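Local coordinates for prophage Pfl 6 Cro (Pseudomonas fluorescens, PDB 2PIJ), which probably binds operator DNA as a dimer through a helix-turn-helix motif to regulate prophage transcription, as other Cro repressors do, at residues R38-T43 with V50-I55; K2-S7 with I42-D47. One frame throughout, in Å; residues are numbered along the deposited sequence.

Contact 1 (R38-T43 with V50-I55); sequences RSIEIT and VEANEI
Arg38 and Glu54 meet because one side chain bends and the other reaches out: the Arg38 chain turns at CD, putting NE to one side (chi3 59°), while Glu54 runs extended with CG anti to the backbone N (chi1 -176°). They cross near the open end of the antiparallel beta hairpin formed by strands 40-44 and 50-58, part of the three-stranded sheet of this alpha+beta Cro fold. Arg38 NE makes a salt bridge to Glu54 OE2 at 3.0 Å, approaching from above the carboxylate plane, and NH2 adds a weak bond to OE1 at 3.3 Å; the guanidinium and carboxylate planes are 34° apart. Arg38 NH1 turns instead to Gln32. A water accepts from Ser39 N at 2.6 Å and donates to Glu54 OE2, giving that oxygen a second partner. Beyond this end the ladder is regular, with reciprocal backbone bonds at Glu41-Asn53 and Thr43-Glu51. On the face of Ile40, Ile42, Ala52 and Glu54, turned toward the helices, Ile40 CD1 rests on Glu54 CB at 3.7 Å. Ile42 spreads its two branches, CD1 to Ala52 CB at 3.7 Å and CG2 to Val50 CG1 at 3.8 Å; Leu19 and Leu23 of helix 16-23 pack against this patch. The second subunit continues the sheet by an antiparallel ladder with Ala52 to Ile55. On the opposite face a water ties both strands together: it donates to Glu41 O and OE1 and accepts from Thr43 OG1 and, at 3.0 Å, from Asn53 ND2.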
ATOM      1  N   ARG B  38      -8.612   8.536   2.720  1.00 40.15           N
ATOM      2  CA  ARG B  38      -7.495   7.649   2.859  1.00 37.62           C
ATOM      3  C   ARG B  38      -7.229   6.907   1.548  1.00 34.64           C
ATOM      4  O   ARG B  38      -8.168   6.627   0.782  1.00 34.73           O
ATOM      5  CB  ARG B  38      -7.714   6.704   4.044  1.00 37.42           C
ATOM      6  CG  ARG B  38      -7.646   7.459   5.395  1.00 40.09           C
ATOM      7  CD  ARG B  38      -8.210   6.594   6.556  1.00 41.80           C
ATOM      8  NE  ARG B  38      -7.480   5.334   6.717  1.00 42.27           N
ATOM      9  CZ  ARG B  38      -7.733   4.418   7.647  1.00 46.97           C
ATOM     10  NH1 ARG B  38      -8.691   4.614   8.562  1.00 49.41           N
ATOM     11  NH2 ARG B  38      -6.992   3.311   7.697  1.00 50.04           N
ATOM     12  N   SER B  39      -5.963   6.607   1.251  1.00 34.28           N
ATOM     13  CA  SER B  39      -5.663   5.927  -0.021  1.00 32.27           C
ATOM     14  C   SER B  39      -5.917   4.418   0.074  1.00 28.14           C
ATOM     15  O   SER B  39      -4.993   3.622   0.219  1.00 29.80           O
ATOM     16  CB  SER B  39      -4.253   6.240  -0.597  1.00 34.50           C
ATOM     17  OG  SER B  39      -4.287   7.420  -1.444  1.00 39.00           O
ATOM     18  N   ILE B  40      -7.180   4.024  -0.050  1.00 25.44           N
ATOM     19  CA  ILE B  40      -7.538   2.621   0.100  1.00 22.88           C
ATOM     20  C   ILE B  40      -7.786   1.992  -1.272  1.00 23.78           C
ATOM     21  O   ILE B  40      -8.530   2.543  -2.111  1.00 26.53           O
ATOM     22  CB  ILE B  40      -8.807   2.472   1.046  1.00 22.21           C
ATOM     23  CG1 ILE B  40      -8.683   3.201   2.435  1.00 24.71           C
ATOM     24  CG2 ILE B  40      -9.213   0.994   1.138  1.00 22.71           C
ATOM     25  CD1 ILE B  40      -7.731   2.618   3.450  1.00 24.61           C
ATOM     26  N   GLU B  41      -7.150   0.826  -1.502  1.00 23.21           N
ATOM     27  CA  GLU B  41      -7.244   0.078  -2.728  1.00 24.95           C
ATOM     28  C   GLU B  41      -7.980  -1.229  -2.441  1.00 24.81           C
ATOM     29  O   GLU B  41      -7.706  -1.952  -1.468  1.00 25.36           O
ATOM     30  CB  GLU B  41      -5.848  -0.167  -3.305  1.00 24.67           C
ATOM     31  CG  GLU B  41      -5.843  -0.995  -4.620  1.00 27.25           C
ATOM     32  CD  GLU B  41      -4.507  -1.602  -4.897  1.00 32.34           C
ATOM     33  OE1 GLU B  41      -4.121  -2.590  -4.211  1.00 30.89           O
ATOM     34  OE2 GLU B  41      -3.844  -1.134  -5.830  1.00 38.10           O
ATOM     35  N   ILE B  42      -8.976  -1.502  -3.256  1.00 24.52           N
ATOM     36  CA  ILE B  42      -9.719  -2.721  -3.121  1.00 24.36           C
ATOM     37  C   ILE B  42      -9.254  -3.756  -4.197  1.00 25.54           C
ATOM     38  O   ILE B  42      -9.203  -3.476  -5.382  1.00 27.84           O
ATOM     39  CB  ILE B  42     -11.260  -2.454  -3.244  1.00 24.74           C
ATOM     40  CG1 ILE B  42     -11.742  -1.448  -2.171  1.00 27.23           C
ATOM     41  CG2 ILE B  42     -12.021  -3.792  -3.206  1.00 25.70           C
ATOM     42  CD1 ILE B  42     -11.622  -1.908  -0.718  1.00 25.06           C
ATOM     43  N   THR B  43      -8.962  -4.959  -3.732  1.00 28.99           N
ATOM     44  CA  THR B  43      -8.641  -6.084  -4.607  1.00 28.32           C
ATOM     45  C   THR B  43      -9.756  -7.154  -4.631  1.00 29.15           C
ATOM     46  O   THR B  43     -10.156  -7.668  -3.593  1.00 29.76           O
ATOM     47  CB  THR B  43      -7.297  -6.728  -4.239  1.00 27.82           C
ATOM     48  OG1 THR B  43      -6.278  -5.714  -4.201  1.00 28.40           O
ATOM     49  CG2 THR B  43      -6.881  -7.724  -5.276  1.00 28.35           C
ATOM     50  N   VAL B  50     -12.184 -10.759  -1.259  1.00 32.68           N
ATOM     51  CA  VAL B  50     -12.027  -9.316  -1.440  1.00 30.37           C
ATOM     52  C   VAL B  50     -11.032  -8.886  -0.394  1.00 26.39           C
ATOM     53  O   VAL B  50     -11.149  -9.287   0.763  1.00 27.35           O
ATOM     54  CB  VAL B  50     -13.357  -8.500  -1.374  1.00 32.71           C
ATOM     55  CG1 VAL B  50     -13.074  -6.970  -1.381  1.00 31.28           C
ATOM     56  CG2 VAL B  50     -14.301  -8.891  -2.507  1.00 38.90           C
ATOM     57  N   GLU B  51     -10.022  -8.114  -0.816  1.00 25.06           N
ATOM     58  CA  GLU B  51      -9.062  -7.574   0.131  1.00 23.92           C
ATOM     59  C   GLU B  51      -8.987  -6.054   0.049  1.00 22.80           C
ATOM     60  O   GLU B  51      -9.372  -5.446  -0.955  1.00 27.25           O
ATOM     61  CB  GLU B  51      -7.658  -8.152  -0.040  1.00 21.18           C
ATOM     62  CG  GLU B  51      -7.585  -9.650   0.153  1.00 24.23           C
ATOM     63  CD  GLU B  51      -6.188 -10.178   0.075  1.00 26.45           C
ATOM     64  OE1 GLU B  51      -5.439  -9.765  -0.823  1.00 30.08           O
ATOM     65  OE2 GLU B  51      -5.888 -11.089   0.867  1.00 37.29           O
ATOM     66  N   ALA B  52      -8.467  -5.459   1.091  1.00 22.49           N
ATOM     67  CA  ALA B  52      -8.349  -3.980   1.142  1.00 22.27           C
ATOM     68  C   ALA B  52      -6.957  -3.673   1.738  1.00 20.94           C
ATOM     69  O   ALA B  52      -6.526  -4.331   2.698  1.00 21.03           O
ATOM     70  CB  ALA B  52      -9.501  -3.294   1.927  1.00 24.85           C
ATOM     71  N   ASN B  53      -6.366  -2.588   1.250  1.00 20.56           N
ATOM     72  CA  ASN B  53      -5.016  -2.124   1.644  1.00 20.24           C
ATOM     73  C   ASN B  53      -4.991  -0.621   1.534  1.00 21.45           C
ATOM     74  O   ASN B  53      -5.498  -0.032   0.570  1.00 25.03           O
ATOM     75  CB  ASN B  53      -3.935  -2.708   0.677  1.00 18.81           C
ATOM     76  CG  ASN B  53      -3.741  -4.193   0.850  1.00 21.69           C
ATOM     77  OD1 ASN B  53      -3.161  -4.631   1.849  1.00 24.05           O
ATOM     78  ND2 ASN B  53      -4.132  -4.966  -0.168  1.00 19.68           N
ATOM     79  N   GLU B  54      -4.376   0.013   2.493  1.00 21.77           N
ATOM     80  CA  GLU B  54      -4.058   1.412   2.416  1.00 23.99           C
ATOM     81  C   GLU B  54      -2.647   1.497   1.818  1.00 23.76           C
ATOM     82  O   GLU B  54      -1.720   0.766   2.299  1.00 23.98           O
ATOM     83  CB  GLU B  54      -4.059   1.985   3.824  1.00 26.19           C
ATOM     84  CG  GLU B  54      -3.840   3.502   3.913  1.00 28.27           C
ATOM     85  CD  GLU B  54      -4.218   4.053   5.289  1.00 38.15           C
ATOM     86  OE1 GLU B  54      -3.948   3.391   6.317  1.00 42.61           O
ATOM     87  OE2 GLU B  54      -4.798   5.162   5.348  1.00 44.84           O
ATOM     88  N   ILE B  55      -2.489   2.312   0.788  1.00 25.38           N
ATOM     89  CA  ILE B  55      -1.170   2.639   0.219  1.00 23.42           C
ATOM     90  C   ILE B  55      -0.676   3.977   0.780  1.00 26.21           C
ATOM     91  O   ILE B  55      -1.233   5.053   0.502  1.00 29.50           O
ATOM     92  CB  ILE B  55      -1.169   2.737  -1.354  1.00 25.76           C
ATOM     93  CG1 ILE B  55      -1.912   1.624  -2.078  1.00 28.86           C
ATOM     94  CG2 ILE B  55       0.218   2.790  -1.905  1.00 24.24           C
ATOM     95  CD1 ILE B  55      -1.866   0.100  -1.511  1.00 31.05           C
TER
HETATM   96  O   HOH W   1      -4.413   7.034   3.357  1.00 36.52           O
HETATM   97  O   HOH W   2      -5.846  -3.780  -2.256  1.00 22.30           O

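Contact 2 (K2-S7 with I42-D47); sequences KKIPLS and ITLYED. With SO4 (sulfate ion), chain E; SO4 (sulfate ion), chain F; SO4 (sulfate ion), chain C.
Lys2 O is approached by two groups of strand 40-44: Leu44 N donates to it at 2.7 Å, and Thr43 CA, 3.3 Å from Lys2 O, adds a CA-H...O contact. This antiparallel ladder joins the N-terminal strand 2-5 to the central strand of the three-stranded Cro sheet. Reciprocal backbone bonds link Lys2 with Leu44 and Ile4 with Ile42, and beyond them Pro5 is the N-cap residue of helix 6-12. On the face of Ile4, Ile42 and Leu44 the contact is apolar. Ile4 CD1 meets Leu44 CD2 at 4.0 Å, the side chains crossing at about a right angle, and Tyr9 of helix 6-12 packs on both as well as on Ile42. Leu6 brings CD1 to within 4.1 Å of Ile42 CD1, so the first helical turn is packed against the sheet. The other face is more polar. Lys3 CG, anti to its carbonyl carbon (chi1 -49°), lies beside Thr43 OG1 at 3.5 Å, and the two side chains point the same way. The lysine chain continues extended to one of three sulfates, all probably from the crystallisation liquor, whose O1 accepts from NZ. A second sits on the outer edge of strand 2-5, its O3 taking the backbone N-H of Lys3. In the turn after strand 40-44, a third is held by Glu46 N at 2.8 Å from its O2, with its O3 in the plane of the Tyr45 ring, at the edge.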
ATOM      1  N   LYS B   2      -8.874  -7.977  -9.925  1.00 46.30           N
ATOM      2  CA  LYS B   2      -9.022  -6.560 -10.219  1.00 45.47           C
ATOM      3  C   LYS B   2      -8.666  -5.721  -9.002  1.00 40.29           C
ATOM      4  O   LYS B   2      -9.049  -6.057  -7.887  1.00 38.07           O
ATOM      5  CB  LYS B   2     -10.447  -6.230 -10.669  1.00 48.64           C
ATOM      6  CG  LYS B   2     -10.707  -6.534 -12.088  1.00 55.23           C
ATOM      7  CD  LYS B   2     -11.489  -5.399 -12.753  1.00 60.18           C
ATOM      8  CE  LYS B   2     -10.977  -5.229 -14.213  1.00 66.65           C
ATOM      9  NZ  LYS B   2     -12.101  -4.664 -15.061  1.00 75.78           N
ATOM     10  N   LYS B   3      -7.950  -4.626  -9.225  1.00 38.75           N
ATOM     11  CA  LYS B   3      -7.693  -3.698  -8.156  1.00 35.91           C
ATOM     12  C   LYS B   3      -8.214  -2.294  -8.493  1.00 35.83           C
ATOM     13  O   LYS B   3      -7.988  -1.787  -9.575  1.00 39.15           O
ATOM     14  CB  LYS B   3      -6.206  -3.656  -7.787  1.00 34.54           C
ATOM     15  CG  LYS B   3      -5.546  -5.022  -7.581  1.00 37.32           C
ATOM     16  CD  LYS B   3      -4.113  -4.803  -7.236  1.00 34.98           C
ATOM     17  CE  LYS B   3      -3.218  -5.921  -7.662  1.00 41.34           C
ATOM     18  NZ  LYS B   3      -1.888  -5.680  -7.053  1.00 43.12           N
ATOM     19  N   ILE B   4      -8.795  -1.647  -7.498  1.00 33.56           N
ATOM     20  CA  ILE B   4      -9.723  -0.566  -7.698  1.00 34.46           C
ATOM     21  C   ILE B   4      -9.701   0.359  -6.458  1.00 31.60           C
ATOM     22  O   ILE B   4      -9.816  -0.106  -5.291  1.00 29.47           O
ATOM     23  CB  ILE B   4     -11.174  -1.178  -8.008  1.00 35.26           C
ATOM     24  CG1 ILE B   4     -11.343  -1.429  -9.496  1.00 45.41           C
ATOM     25  CG2 ILE B   4     -12.288  -0.270  -7.605  1.00 39.19           C
ATOM     26  CD1 ILE B   4     -11.237  -2.878  -9.936  1.00 52.17           C
ATOM     27  N   PRO B   5      -9.520   1.671  -6.697  1.00 30.02           N
ATOM     28  CA  PRO B   5      -9.610   2.556  -5.553  1.00 28.91           C
ATOM     29  C   PRO B   5     -11.010   2.502  -4.887  1.00 27.90           C
ATOM     30  O   PRO B   5     -12.021   2.221  -5.551  1.00 29.37           O
ATOM     31  CB  PRO B   5      -9.386   3.940  -6.136  1.00 30.39           C
ATOM     32  CG  PRO B   5      -9.091   3.733  -7.614  1.00 32.94           C
ATOM     33  CD  PRO B   5      -9.318   2.350  -7.990  1.00 33.94           C
ATOM     34  N   LEU B   6     -11.041   2.733  -3.582  1.00 26.35           N
ATOM     35  CA  LEU B   6     -12.233   2.608  -2.746  1.00 26.90           C
ATOM     36  C   LEU B   6     -13.434   3.363  -3.241  1.00 28.05           C
ATOM     37  O   LEU B   6     -14.540   2.772  -3.347  1.00 29.08           O
ATOM     38  CB  LEU B   6     -11.928   3.000  -1.272  1.00 27.93           C
ATOM     39  CG  LEU B   6     -13.134   3.000  -0.304  1.00 26.86           C
ATOM     40  CD1 LEU B   6     -13.772   1.581  -0.216  1.00 26.18           C
ATOM     41  CD2 LEU B   6     -12.684   3.433   1.068  1.00 32.46           C
ATOM     42  N   SER B   7     -13.243   4.656  -3.518  1.00 33.50           N
ATOM     43  CA  SER B   7     -14.395   5.492  -3.953  1.00 35.17           C
ATOM     44  C   SER B   7     -14.957   5.028  -5.264  1.00 32.43           C
ATOM     45  O   SER B   7     -16.142   4.883  -5.346  1.00 31.11           O
ATOM     46  CB  SER B   7     -14.130   6.997  -3.955  1.00 43.49           C
ATOM     47  OG  SER B   7     -14.112   7.459  -2.611  1.00 50.62           O
ATOM     48  N   ILE B  42      -8.976  -1.502  -3.256  1.00 24.52           N
ATOM     49  CA  ILE B  42      -9.719  -2.721  -3.121  1.00 24.36           C
ATOM     50  C   ILE B  42      -9.254  -3.756  -4.197  1.00 25.54           C
ATOM     51  O   ILE B  42      -9.203  -3.476  -5.382  1.00 27.84           O
ATOM     52  CB  ILE B  42     -11.260  -2.454  -3.244  1.00 24.74           C
ATOM     53  CG1 ILE B  42     -11.742  -1.448  -2.171  1.00 27.23           C
ATOM     54  CG2 ILE B  42     -12.021  -3.792  -3.206  1.00 25.70           C
ATOM     55  CD1 ILE B  42     -11.622  -1.908  -0.718  1.00 25.06           C
ATOM     56  N   THR B  43      -8.962  -4.959  -3.732  1.00 28.99           N
ATOM     57  CA  THR B  43      -8.641  -6.084  -4.607  1.00 28.32           C
ATOM     58  C   THR B  43      -9.756  -7.154  -4.631  1.00 29.15           C
ATOM     59  O   THR B  43     -10.156  -7.668  -3.593  1.00 29.76           O
ATOM     60  CB  THR B  43      -7.297  -6.728  -4.239  1.00 27.82           C
ATOM     61  OG1 THR B  43      -6.278  -5.714  -4.201  1.00 28.40           O
ATOM     62  CG2 THR B  43      -6.881  -7.724  -5.276  1.00 28.35           C
ATOM     63  N   LEU B  44     -10.189  -7.489  -5.846  1.00 32.70           N
ATOM     64  CA  LEU B  44     -11.280  -8.446  -6.157  1.00 34.83           C
ATOM     65  C   LEU B  44     -10.741  -9.710  -6.822  1.00 35.97           C
ATOM     66  O   LEU B  44     -10.215  -9.645  -7.913  1.00 36.19           O
ATOM     67  CB  LEU B  44     -12.279  -7.817  -7.114  1.00 39.19           C
ATOM     68  CG  LEU B  44     -13.084  -6.594  -6.651  1.00 39.66           C
ATOM     69  CD1 LEU B  44     -13.366  -6.599  -5.168  1.00 39.81           C
ATOM     70  CD2 LEU B  44     -12.370  -5.360  -7.024  1.00 42.10           C
ATOM     71  N   TYR B  45     -10.843 -10.841  -6.142  1.00 36.36           N
ATOM     72  CA  TYR B  45     -10.357 -12.102  -6.700  1.00 37.58           C
ATOM     73  C   TYR B  45     -11.453 -12.857  -7.381  1.00 42.38           C
ATOM     74  O   TYR B  45     -12.633 -12.687  -7.048  1.00 43.63           O
ATOM     75  CB  TYR B  45      -9.738 -12.969  -5.606  1.00 37.27           C
ATOM     76  CG  TYR B  45      -8.544 -12.294  -4.984  1.00 34.46           C
ATOM     77  CD1 TYR B  45      -7.285 -12.388  -5.606  1.00 35.24           C
ATOM     78  CD2 TYR B  45      -8.667 -11.528  -3.818  1.00 30.30           C
ATOM     79  CE1 TYR B  45      -6.184 -11.774  -5.084  1.00 34.19           C
ATOM     80  CE2 TYR B  45      -7.544 -10.902  -3.270  1.00 31.42           C
ATOM     81  CZ  TYR B  45      -6.312 -11.026  -3.917  1.00 30.73           C
ATOM     82  OH  TYR B  45      -5.177 -10.427  -3.385  1.00 29.05           O
ATOM     83  N   GLU B  46     -11.021 -13.711  -8.320  1.00 44.40           N
ATOM     84  CA  GLU B  46     -11.895 -14.586  -9.087  1.00 51.12           C
ATOM     85  C   GLU B  46     -12.475 -15.666  -8.176  1.00 54.89           C
ATOM     86  O   GLU B  46     -13.565 -16.145  -8.431  1.00 62.16           O
ATOM     87  CB  GLU B  46     -11.176 -15.187 -10.308  1.00 53.75           C
ATOM     88  CG  GLU B  46     -10.674 -14.144 -11.316  1.00 51.66           C
ATOM     89  CD  GLU B  46     -10.531 -14.693 -12.737  0.50 57.13           C
ATOM     90  OE1 GLU B  46      -9.784 -15.677 -12.926  0.50 57.58           O
ATOM     91  OE2 GLU B  46     -11.149 -14.127 -13.669  0.50 58.82           O
ATOM     92  N   ASP B  47     -11.777 -16.011  -7.094  1.00 52.25           N
ATOM     93  CA  ASP B  47     -12.326 -16.972  -6.163  1.00 56.33           C
ATOM     94  C   ASP B  47     -13.415 -16.381  -5.247  1.00 57.81           C
ATOM     95  O   ASP B  47     -13.980 -17.091  -4.425  1.00 63.01           O
ATOM     96  CB  ASP B  47     -11.213 -17.691  -5.379  1.00 54.83           C
ATOM     97  CG  ASP B  47     -10.517 -16.803  -4.341  1.00 50.54           C
ATOM     98  OD1 ASP B  47     -10.879 -15.609  -4.168  1.00 48.30           O
ATOM     99  OD2 ASP B  47      -9.594 -17.329  -3.675  1.00 51.53           O
TER
HETATM  100  S   SO4 E 501      -7.531 -14.646  -8.978  1.00 65.97           S
HETATM  101  O1  SO4 E 501      -8.182 -15.555  -8.017  1.00 64.55           O
HETATM  102  O2  SO4 E 501      -8.353 -13.458  -9.148  1.00 63.36           O
HETATM  103  O3  SO4 E 501      -6.178 -14.270  -8.519  1.00 65.06           O
HETATM  104  O4  SO4 E 501      -7.422 -15.348 -10.259  1.00 66.42           O
HETATM  105  S   SO4 F 503      -6.758  -4.084 -13.378  1.00 64.69           S
HETATM  106  O1  SO4 F 503      -7.013  -5.433 -13.934  1.00 63.56           O
HETATM  107  O2  SO4 F 503      -7.873  -3.197 -13.744  1.00 62.27           O
HETATM  108  O3  SO4 F 503      -6.641  -4.123 -11.911  1.00 64.42           O
HETATM  109  O4  SO4 F 503      -5.486  -3.545 -13.880  1.00 64.74           O
HETATM  110  S   SO4 C 502       0.264  -2.528  -9.117  1.00 72.73           S
HETATM  111  O1  SO4 C 502      -0.597  -3.712  -9.230  1.00 72.50           O
HETATM  112  O2  SO4 C 502      -0.516  -1.330  -8.806  1.00 73.34           O
HETATM  113  O3  SO4 C 502       1.209  -2.747  -8.016  1.00 74.40           O
HETATM  114  O4  SO4 C 502       0.963  -2.291 -10.379  1.00 72.07           O

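In the fold
Both contacts are partly buried antiparallel ladders built on strand 40-44, sharing Ile42 and Thr43, so this strand is bonded along both edges and forms the middle of the sheet. Contact 1 joins it to its hairpin partner, about 5 Å from the chain centre, and strand 50-58 takes part in the dimer interface. Contact 2, centred about 8 Å out with exposed lysines, ties in a sequence-distant strand at a sheet edge that no other protein chain of the assembly touches. Each turns a mainly apolar face to the helices, though in contact 1 that face ends in the Arg38-Glu54 salt bridge; bridging waters serve contact 1, sulfates contact 2. Tyr45 OH, bonded to Glu51 OE1, connects the two.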